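Local atomic coordinates of MAU2 chromatid cohesion factor homolog (PDB entry 4XDN), a protein that forms a complex with SCC2 that is required for the association of cohesin with chromosomes, and so takes part in sister chromatid cohesion. Residues V309-P312 / M313-H316; L72-K76 / C77-V81; K560-L563 / L564-V568. All blocks are in the same frame, centred on the assembly; numbering follows the deposited sequence.

Contact 1 (V309-P312 / M313-H316); sequences VELP and MIFH
Phe315 has CG anti to its carbonyl carbon (chi1 -69°), which swings the ring back along the chain so that one face lies over Leu311. Leu311 CB sits 3.7 Å from the centroid of the Phe315 ring, almost on the ring normal: a CH-pi contact. At the edge of the same ring, in its plane, Val309 O approaches Phe315 CE2 at 3.2 Å, while Val309 CG1 meets CZ of that residue at 4.1 Å. His316 has a similar first torsion (chi1 -61°) and lays a face of its imidazole over Pro312, with CB of Pro312 4.2 Å from the His316 ring centroid. From Leu311, at the N-cap, the backbone turns into the short helix 312-315. Leu311 O takes two bonds, from Phe315 N at 2.7 Å and from Ile314 N at 2.9 Å, the latter arriving above the carbonyl plane. On the strand side, Val309 and Glu310 pair antiparallel with a strand of another protein's chain, carrying the hairpin's sheet across the interface. Chemically, Pro312 has no N-H to give, and in the first helical turn none is needed; the buried Leu311 carbonyl is doubly satisfied, and Val309 O in the Phe315 ring plane is consistent with weak attraction to the positive C-H rim.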
loop_
_atom_site.group_PDB
_atom_site.type_symbol
_atom_site.label_atom_id
_atom_site.label_comp_id
_atom_site.label_asym_id
_atom_site.label_seq_id
_atom_site.Cartn_x
_atom_site.Cartn_y
_atom_site.Cartn_z
ATOM N N VAL A 309 -10.001 -7.565 15.633
ATOM C CA VAL A 309 -9.259 -6.929 14.549
ATOM C C VAL A 309 -7.828 -6.628 14.989
ATOM O O VAL A 309 -7.607 -6.013 16.034
ATOM C CB VAL A 309 -9.938 -5.623 14.090
ATOM C CG1 VAL A 309 -9.165 -4.989 12.935
ATOM C CG2 VAL A 309 -11.379 -5.892 13.681
ATOM N N GLU A 310 -6.868 -7.068 14.181
ATOM C CA GLU A 310 -5.452 -6.839 14.451
ATOM C C GLU A 310 -4.801 -6.051 13.315
ATOM O O GLU A 310 -4.840 -6.462 12.155
ATOM C CB GLU A 310 -4.723 -8.169 14.655
ATOM C CG GLU A 310 -5.002 -8.824 15.996
ATOM C CD GLU A 310 -4.419 -10.222 16.095
ATOM O OE1 GLU A 310 -5.020 -11.160 15.529
ATOM O OE2 GLU A 310 -3.363 -10.384 16.741
ATOM N N LEU A 311 -4.220 -4.910 13.671
ATOM C CA LEU A 311 -3.451 -4.085 12.746
ATOM C C LEU A 311 -2.240 -3.543 13.507
ATOM O O LEU A 311 -2.224 -2.382 13.913
ATOM C CB LEU A 311 -4.308 -2.942 12.182
ATOM C CG LEU A 311 -4.686 -2.919 10.696
ATOM C CD1 LEU A 311 -5.204 -1.528 10.351
ATOM C CD2 LEU A 311 -3.533 -3.294 9.779
ATOM N N PRO A 312 -1.226 -4.397 13.724
ATOM C CA PRO A 312 -0.130 -4.049 14.638
ATOM C C PRO A 312 0.658 -2.795 14.239
ATOM O O PRO A 312 1.193 -2.129 15.123
ATOM C CB PRO A 312 0.768 -5.295 14.601
ATOM C CG PRO A 312 0.417 -5.997 13.345
ATOM C CD PRO A 312 -1.033 -5.723 13.114
ATOM N N MET A 313 0.721 -2.473 12.951
ATOM C CA MET A 313 1.437 -1.278 12.504
ATOM C C MET A 313 0.697 -0.007 12.909
ATOM O O MET A 313 1.303 1.057 13.047
ATOM C CB MET A 313 1.629 -1.290 10.986
ATOM C CG MET A 313 2.423 -2.469 10.465
ATOM S SD MET A 313 4.196 -2.308 10.719
ATOM C CE MET A 313 4.676 -4.032 10.574
ATOM N N ILE A 314 -0.614 -0.131 13.092
ATOM C CA ILE A 314 -1.479 1.012 13.356
ATOM C C ILE A 314 -1.970 1.020 14.803
ATOM O O ILE A 314 -2.193 2.084 15.382
ATOM C CB ILE A 314 -2.698 1.009 12.397
ATOM C CG1 ILE A 314 -2.232 0.965 10.935
ATOM C CG2 ILE A 314 -3.594 2.219 12.634
ATOM C CD1 ILE A 314 -1.360 2.148 10.505
ATOM N N PHE A 315 -2.127 -0.166 15.383
ATOM C CA PHE A 315 -2.692 -0.299 16.725
ATOM C C PHE A 315 -1.637 -0.167 17.823
ATOM O O PHE A 315 -1.971 0.120 18.973
ATOM C CB PHE A 315 -3.415 -1.643 16.864
ATOM C CG PHE A 315 -4.687 -1.746 16.055
ATOM C CD1 PHE A 315 -5.081 -0.725 15.201
ATOM C CD2 PHE A 315 -5.493 -2.867 16.161
ATOM C CE1 PHE A 315 -6.249 -0.826 14.465
ATOM C CE2 PHE A 315 -6.660 -2.973 15.429
ATOM C CZ PHE A 315 -7.039 -1.950 14.580
ATOM N N HIS A 316 -0.373 -0.381 17.473
ATOM C CA HIS A 316 0.725 -0.211 18.422
ATOM C C HIS A 316 1.317 1.193 18.300
ATOM O O HIS A 316 1.591 1.667 17.196
ATOM C CB HIS A 316 1.806 -1.269 18.195
ATOM C CG HIS A 316 1.324 -2.675 18.376
ATOM N ND1 HIS A 316 -0.004 -2.990 18.573
ATOM C CD2 HIS A 316 1.993 -3.853 18.392
ATOM C CE1 HIS A 316 -0.133 -4.297 18.700
ATOM N NE2 HIS A 316 1.066 -4.846 18.594
#

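Contact 2 (L72-K76 / C77-V81); sequences LLKTK and CTLSV
Cys77, Leu73 and Leu79 carry this contact, where helix 53-76 ends and the chain leaves for helix 81-98. Cys77 is the first residue to drop helical geometry, yet its N still reaches back to Leu73 O in a weak bond of 3.3 Å, bent to 129° at the hydrogen. CB of Cys77 presses on that same Leu73 O at 3.2 Å. SG is anti to the carbonyl carbon of Cys77 itself (chi1 -54°), which sets the sulfur against the Lys76 carbonyl, and Leu73 CD2 lies 4.2 Å from Cys77 SG. Leu79 turns its side chain back toward the last turn of the helix: its CD1 stands 3.9 Å from Leu73 O and 4.3 Å from Leu73 CB. CD1 of Leu79 also touches the aliphatic start of Lys74, 4.4 Å from CG, while the Lys74 ammonium forms a salt bridge with Asp84. Leu73 packs in addition on Ile29, Val32 and Tyr33 of helix 29-45. Just beyond, Ser80 N bonds Glu83 OE1 and the Ser80 side chain caps the next helix, consistent with a capping box. The chemistry is mostly apolar: with so weak a bond at Leu73 O, the helix end is probably held more by carbon and sulfur packing.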
loop_
_atom_site.group_PDB
_atom_site.type_symbol
_atom_site.label_atom_id
_atom_site.label_comp_id
_atom_site.label_asym_id
_atom_site.label_seq_id
_atom_site.Cartn_x
_atom_site.Cartn_y
_atom_site.Cartn_z
ATOM N N LEU A 72 -5.291 -36.848 18.817
ATOM C CA LEU A 72 -5.451 -37.954 19.745
ATOM C C LEU A 72 -6.828 -37.904 20.399
ATOM O O LEU A 72 -7.498 -38.927 20.531
ATOM C CB LEU A 72 -4.350 -37.903 20.806
ATOM C CG LEU A 72 -3.751 -39.203 21.342
ATOM C CD1 LEU A 72 -3.293 -40.139 20.231
ATOM C CD2 LEU A 72 -2.582 -38.845 22.243
ATOM N N LEU A 73 -7.250 -36.706 20.792
ATOM C CA LEU A 73 -8.548 -36.517 21.422
ATOM C C LEU A 73 -9.686 -36.858 20.467
ATOM O O LEU A 73 -10.642 -37.530 20.848
ATOM C CB LEU A 73 -8.701 -35.074 21.916
ATOM C CG LEU A 73 -7.830 -34.669 23.106
ATOM C CD1 LEU A 73 -7.932 -33.172 23.366
ATOM C CD2 LEU A 73 -8.221 -35.453 24.353
ATOM N N LYS A 74 -9.576 -36.399 19.226
ATOM C CA LYS A 74 -10.642 -36.581 18.249
ATOM C C LYS A 74 -10.809 -38.032 17.798
ATOM O O LYS A 74 -11.902 -38.437 17.402
ATOM C CB LYS A 74 -10.392 -35.697 17.028
ATOM C CG LYS A 74 -10.753 -34.235 17.244
ATOM C CD LYS A 74 -10.643 -33.421 15.964
ATOM C CE LYS A 74 -11.685 -33.822 14.922
ATOM N NZ LYS A 74 -13.082 -33.693 15.420
ATOM N N THR A 75 -9.731 -38.810 17.865
ATOM C CA THR A 75 -9.727 -40.163 17.310
ATOM C C THR A 75 -9.874 -41.262 18.363
ATOM O O THR A 75 -10.363 -42.350 18.058
ATOM C CB THR A 75 -8.431 -40.429 16.524
ATOM O OG1 THR A 75 -7.299 -40.201 17.373
ATOM C CG2 THR A 75 -8.348 -39.517 15.314
ATOM N N LYS A 76 -9.453 -40.979 19.592
ATOM C CA LYS A 76 -9.402 -41.996 20.642
ATOM C C LYS A 76 -10.400 -41.741 21.768
ATOM O O LYS A 76 -10.502 -42.543 22.697
ATOM C CB LYS A 76 -7.988 -42.076 21.227
ATOM C CG LYS A 76 -6.927 -42.538 20.235
ATOM C CD LYS A 76 -7.088 -44.011 19.886
ATOM C CE LYS A 76 -5.966 -44.500 18.981
ATOM N NZ LYS A 76 -5.953 -43.795 17.668
ATOM N N CYS A 77 -11.132 -40.633 21.688
ATOM C CA CYS A 77 -12.101 -40.285 22.725
ATOM C C CYS A 77 -13.476 -39.992 22.143
ATOM O O CYS A 77 -13.615 -39.672 20.963
ATOM C CB CYS A 77 -11.625 -39.070 23.525
ATOM S SG CYS A 77 -9.974 -39.233 24.213
ATOM N N THR A 78 -14.488 -40.111 22.997
ATOM C CA THR A 78 -15.845 -39.713 22.661
ATOM C C THR A 78 -16.087 -38.305 23.189
ATOM O O THR A 78 -16.377 -38.117 24.370
ATOM C CB THR A 78 -16.885 -40.677 23.256
ATOM O OG1 THR A 78 -16.580 -42.019 22.856
ATOM C CG2 THR A 78 -18.288 -40.309 22.789
ATOM N N LEU A 79 -15.954 -37.318 22.308
ATOM C CA LEU A 79 -16.130 -35.922 22.686
ATOM C C LEU A 79 -17.565 -35.472 22.463
ATOM O O LEU A 79 -18.214 -35.893 21.505
ATOM C CB LEU A 79 -15.176 -35.029 21.889
ATOM C CG LEU A 79 -13.689 -35.389 21.945
ATOM C CD1 LEU A 79 -12.877 -34.395 21.127
ATOM C CD2 LEU A 79 -13.187 -35.440 23.379
ATOM N N SER A 80 -18.059 -34.616 23.353
ATOM C CA SER A 80 -19.354 -33.977 23.156
ATOM C C SER A 80 -19.224 -32.969 22.025
ATOM O O SER A 80 -18.116 -32.693 21.564
ATOM C CB SER A 80 -19.832 -33.295 24.438
ATOM O OG SER A 80 -18.925 -32.286 24.847
ATOM N N VAL A 81 -20.349 -32.419 21.576
ATOM C CA VAL A 81 -20.330 -31.467 20.470
ATOM C C VAL A 81 -19.514 -30.227 20.822
ATOM O O VAL A 81 -18.765 -29.718 19.989
ATOM C CB VAL A 81 -21.759 -31.034 20.051
ATOM C CG1 VAL A 81 -22.463 -32.163 19.317
ATOM C CG2 VAL A 81 -22.578 -30.568 21.255
#

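Contact 3 (K560-L563 / L564-V568); sequences KALL and LQILV. With SO4 (sulfate ion), chain F.
Leu564 rests its CB 3.9 Å from Ala561 CB, the side chain of the N-cap residue of helix 562-575. Gln565 N bonds Ala561 O at 2.9 Å and nearly straight on, while its extended side chain brings OE1 back to 4.2 Å from Lys560 CA. Lys560 N points at a sulfate, probably from the crystallisation liquor, with an almost linear bond of 2.9 Å to O4. The lysine chain, bent at chi3 (-57°), runs along the ion, bringing Lys560 NZ to 3.2 Å from sulfate O1; the ammonium also has long, weak ion pairs with Asp338 and Glu339. With an alanine in place of Lys560 the backbone N-H bond could remain, but the sulfate would probably be held more loosely, without the ammonium and methylene chain along its side. Ile566 and Leu562 run abreast, CD1 of Ile566 4.0 Å from Leu562 CG. Leu567 crosses Leu563 at a slant, and its CD1 comes 4.0 Å from Leu563 CG. Val568 continues the helix by bonding its N to Leu564 O. Leu564, Leu567 and Val568 pack on helix 499-513, Ile566 on Cys590 and Met593 of helix 580-593, and Leu563 on an apolar side chain of another protein's chain.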
loop_
_atom_site.group_PDB
_atom_site.type_symbol
_atom_site.label_atom_id
_atom_site.label_comp_id
_atom_site.label_asym_id
_atom_site.label_seq_id
_atom_site.Cartn_x
_atom_site.Cartn_y
_atom_site.Cartn_z
ATOM N N LYS A 560 5.172 23.137 -3.603
ATOM C CA LYS A 560 6.306 23.842 -4.189
ATOM C C LYS A 560 7.250 22.888 -4.917
ATOM O O LYS A 560 8.444 22.839 -4.627
ATOM C CB LYS A 560 7.063 24.614 -3.109
ATOM C CG LYS A 560 6.185 25.588 -2.326
ATOM C CD LYS A 560 6.941 26.277 -1.196
ATOM C CE LYS A 560 7.557 25.274 -0.228
ATOM N NZ LYS A 560 7.649 25.806 1.161
ATOM N N ALA A 561 6.705 22.126 -5.859
ATOM C CA ALA A 561 7.523 21.346 -6.773
ATOM C C ALA A 561 8.230 22.318 -7.703
ATOM O O ALA A 561 7.579 23.010 -8.485
ATOM C CB ALA A 561 6.675 20.363 -7.555
ATOM N N LEU A 562 9.555 22.371 -7.612
ATOM C CA LEU A 562 10.328 23.393 -8.308
ATOM C C LEU A 562 10.051 23.430 -9.804
ATOM O O LEU A 562 9.636 24.462 -10.330
ATOM C CB LEU A 562 11.825 23.182 -8.084
ATOM C CG LEU A 562 12.725 24.244 -8.722
ATOM C CD1 LEU A 562 12.514 25.598 -8.060
ATOM C CD2 LEU A 562 14.176 23.826 -8.637
ATOM N N LEU A 563 10.289 22.312 -10.485
ATOM C CA LEU A 563 10.148 22.269 -11.937
ATOM C C LEU A 563 8.732 22.643 -12.359
ATOM O O LEU A 563 8.539 23.381 -13.325
ATOM C CB LEU A 563 10.504 20.881 -12.478
ATOM C CG LEU A 563 10.345 20.702 -13.994
ATOM C CD1 LEU A 563 11.222 21.681 -14.763
ATOM C CD2 LEU A 563 10.659 19.279 -14.406
ATOM N N LEU A 564 7.746 22.141 -11.624
ATOM C CA LEU A 564 6.352 22.410 -11.943
ATOM C C LEU A 564 6.044 23.894 -11.786
ATOM O O LEU A 564 5.451 24.507 -12.673
ATOM C CB LEU A 564 5.425 21.581 -11.054
ATOM C CG LEU A 564 3.928 21.700 -11.353
ATOM C CD1 LEU A 564 3.611 21.216 -12.758
ATOM C CD2 LEU A 564 3.121 20.923 -10.330
ATOM N N GLN A 565 6.461 24.472 -10.663
ATOM C CA GLN A 565 6.186 25.879 -10.382
ATOM C C GLN A 565 6.760 26.789 -11.467
ATOM O O GLN A 565 6.138 27.781 -11.850
ATOM C CB GLN A 565 6.752 26.276 -9.017
ATOM C CG GLN A 565 5.744 26.979 -8.123
ATOM C CD GLN A 565 6.388 27.655 -6.928
ATOM O OE1 GLN A 565 7.417 27.204 -6.420
ATOM N NE2 GLN A 565 5.788 28.752 -6.477
ATOM N N ILE A 566 7.942 26.443 -11.965
ATOM C CA ILE A 566 8.599 27.243 -12.991
ATOM C C ILE A 566 7.855 27.147 -14.323
ATOM O O ILE A 566 7.654 28.154 -15.002
ATOM C CB ILE A 566 10.073 26.808 -13.184
ATOM C CG1 ILE A 566 10.872 27.092 -11.909
ATOM C CG2 ILE A 566 10.712 27.551 -14.356
ATOM C CD1 ILE A 566 12.290 26.534 -11.915
ATOM N N LEU A 567 7.449 25.937 -14.695
ATOM C CA LEU A 567 6.791 25.718 -15.980
ATOM C C LEU A 567 5.408 26.372 -16.043
ATOM O O LEU A 567 5.022 26.912 -17.080
ATOM C CB LEU A 567 6.671 24.218 -16.267
ATOM C CG LEU A 567 7.983 23.468 -16.520
ATOM C CD1 LEU A 567 7.714 21.981 -16.692
ATOM C CD2 LEU A 567 8.719 24.014 -17.734
ATOM N N VAL A 568 4.665 26.320 -14.941
ATOM C CA VAL A 568 3.338 26.925 -14.895
ATOM C C VAL A 568 3.444 28.443 -14.994
ATOM O O VAL A 568 2.667 29.082 -15.704
ATOM C CB VAL A 568 2.579 26.555 -13.608
ATOM C CG1 VAL A 568 1.204 27.223 -13.583
ATOM C CG2 VAL A 568 2.417 25.058 -13.512
HETATM S S SO4 F . 4.176 23.274 0.152
HETATM O O1 SO4 F . 4.865 24.227 1.016
HETATM O O2 SO4 F . 3.530 22.256 0.975
HETATM O O3 SO4 F . 3.166 23.975 -0.636
HETATM O O4 SO4 F . 5.133 22.641 -0.750
#

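In the fold
Along the chain, contact 2 comes first, then contact 1, then contact 3, with no segment shared. Contact 1 lies between the others, its centre about 37 Å from that of contact 2 and about 39 Å from that of contact 3, while the centres of 2 and 3 are about 72 Å apart. Contacts 1 and 2 fall on the same side of the chain's centre and contact 3 on the opposite one. Each marks a boundary: a helix end, a strand-to-helix turn and a helix start. All three also touch the chain of another protein, consistent with an extended partner, probably SCC2, running along the elongated helical chain.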